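Local coordinates for probable adenylyl-sulfate kinase (Aeropyrum pernix, PDB 2YVU) that phosphorylates adenosine 5'-phosphosulfate at its 3'-hydroxyl with ATP, giving 3'-phosphoadenylyl sulfate, the activated sulfate of sulfur metabolism, at the interface of chains A and B. Residues are numbered along the deposited sequence; one frame, centred on the assembly and turned at random. Chains: chain A/B, Probable adenylyl-sulfate kinase.

The interface of chains A and B. Residues chain A 45, 47, 51, 56, 77; chain B 76-77, 80.
A:Trp51 meets B:Trp76 edge-to-face: the A indole points its NE1 edge at the face of the six-membered ring of B:Trp76, toward its CE3-CZ3 side. The planes stand at 80°, and the centroid of the five-membered ring of A:Trp51 lies 5.4 Å from that of the six-membered ring of B:Trp76. The indole nitrogen NE1 of A:Trp51 leads, 3.9 Å from CZ3 of B:Trp76, so a polar N-H group lies against an aromatic surface. The two side chains run past each other in opposite directions. CG of A:Trp51 is anti to its backbone N (chi1 163°), which carries the indole out toward the partner chain.

The other contacts are van der Waals packing, first methyl against ring. B:Leu80 reaches tip to tip toward the benzo end of the same indole, its CD1 methyl 3.7 Å from CZ2 of A:Trp51. An alanine in place of A:Trp51 would probably leave the B:Trp76 ring without its edge-on partner and open a gap beside the CD1 methyl of B:Leu80.

Among the purely aliphatic pairs, that methyl also touches CD2 of A:Leu47, which itself packs over one face of the indole near its rim and probably helps to fix the ring's tilt. A:Ile77 and B:Ile77, the same residue in both chains, cross obliquely, with CG1 of A:Ile77 3.9 Å from CD1 of B:Ile77. CG1 of A:Val56 rests against CB of B:Trp76 at 4.0 Å. The other branch of B:Leu80, CD2, lies 3.9 Å from OE1 of A:Glu45, a van der Waals contact of a methyl with a carboxylate.

This patch is part of a two-fold symmetric interface, plausibly that of a dimer. Helix 64-83 of B packs against strand 44-48, helix 49-53, the loop at A:Val56 and helix 64-82 of A. The centre of the patch lies about 16 Å from A:Ser94, the predicted phosphoserine intermediate.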
# COMPACT_ATOMS: atom_id res chain seq x y z
N GLU A 45 3.03 -11.08 3.07
CA GLU A 45 2.77 -10.42 1.80
C GLU A 45 4.10 -10.21 1.13
O GLU A 45 5.04 -9.73 1.76
CB GLU A 45 2.09 -9.08 1.98
CG GLU A 45 0.67 -9.20 2.47
CD GLU A 45 -0.25 -9.76 1.41
OE1 GLU A 45 0.17 -9.85 0.24
OE2 GLU A 45 -1.39 -10.10 1.73
N LEU A 47 5.87 -8.18 -1.76
CA LEU A 47 5.69 -7.03 -2.62
C LEU A 47 6.89 -6.99 -3.54
O LEU A 47 8.03 -7.05 -3.09
CB LEU A 47 5.61 -5.72 -1.79
CG LEU A 47 4.57 -5.66 -0.66
CD1 LEU A 47 4.70 -4.36 0.11
CD2 LEU A 47 3.15 -5.79 -1.22
N TRP A 51 4.46 -6.76 -9.42
CA TRP A 51 3.15 -6.53 -8.83
C TRP A 51 2.87 -5.04 -8.80
O TRP A 51 1.84 -4.57 -9.28
CB TRP A 51 3.10 -7.07 -7.40
CG TRP A 51 1.97 -6.53 -6.59
CD1 TRP A 51 0.65 -6.90 -6.66
CD2 TRP A 51 2.03 -5.48 -5.61
NE1 TRP A 51 -0.10 -6.14 -5.79
CE2 TRP A 51 0.72 -5.27 -5.13
CE3 TRP A 51 3.08 -4.70 -5.09
CZ2 TRP A 51 0.42 -4.30 -4.16
CZ3 TRP A 51 2.78 -3.75 -4.13
CH2 TRP A 51 1.46 -3.56 -3.67
N VAL A 56 -0.01 -0.35 -7.49
CA VAL A 56 0.24 0.87 -6.72
C VAL A 56 1.17 1.88 -7.35
O VAL A 56 1.15 3.06 -7.01
CB VAL A 56 0.75 0.50 -5.30
CG1 VAL A 56 -0.29 -0.38 -4.60
CG2 VAL A 56 2.08 -0.23 -5.37
N ILE A 77 3.48 1.27 2.57
CA ILE A 77 2.57 0.13 2.45
C ILE A 77 3.13 -0.98 3.34
O ILE A 77 2.40 -1.65 4.05
CB ILE A 77 2.49 -0.36 1.00
CG1 ILE A 77 1.89 0.74 0.12
CG2 ILE A 77 1.72 -1.67 0.93
CD1 ILE A 77 1.89 0.44 -1.41
N TRP B 76 -5.91 -0.94 -3.83
CA TRP B 76 -5.00 -2.06 -3.66
C TRP B 76 -4.40 -2.14 -2.25
O TRP B 76 -4.23 -3.23 -1.70
CB TRP B 76 -3.92 -2.04 -4.75
CG TRP B 76 -4.29 -2.93 -5.87
CD1 TRP B 76 -4.84 -2.57 -7.08
CD2 TRP B 76 -4.24 -4.37 -5.88
NE1 TRP B 76 -5.13 -3.70 -7.82
CE2 TRP B 76 -4.77 -4.81 -7.11
CE3 TRP B 76 -3.80 -5.32 -4.95
CZ2 TRP B 76 -4.87 -6.16 -7.45
CZ3 TRP B 76 -3.90 -6.67 -5.28
CH2 TRP B 76 -4.43 -7.08 -6.53
N ILE B 77 -4.13 -0.98 -1.66
CA ILE B 77 -3.60 -0.93 -0.30
C ILE B 77 -4.67 -1.40 0.70
O ILE B 77 -4.37 -2.15 1.62
CB ILE B 77 -3.16 0.50 0.08
CG1 ILE B 77 -1.95 0.90 -0.76
CG2 ILE B 77 -2.76 0.55 1.54
CD1 ILE B 77 -1.57 2.40 -0.69
N LEU B 80 -4.89 -5.25 0.44
CA LEU B 80 -3.83 -5.97 1.17
C LEU B 80 -4.09 -5.94 2.68
O LEU B 80 -4.02 -6.95 3.35
CB LEU B 80 -2.44 -5.37 0.89
CG LEU B 80 -1.90 -5.47 -0.54
CD1 LEU B 80 -0.43 -4.99 -0.59
CD2 LEU B 80 -1.98 -6.88 -0.99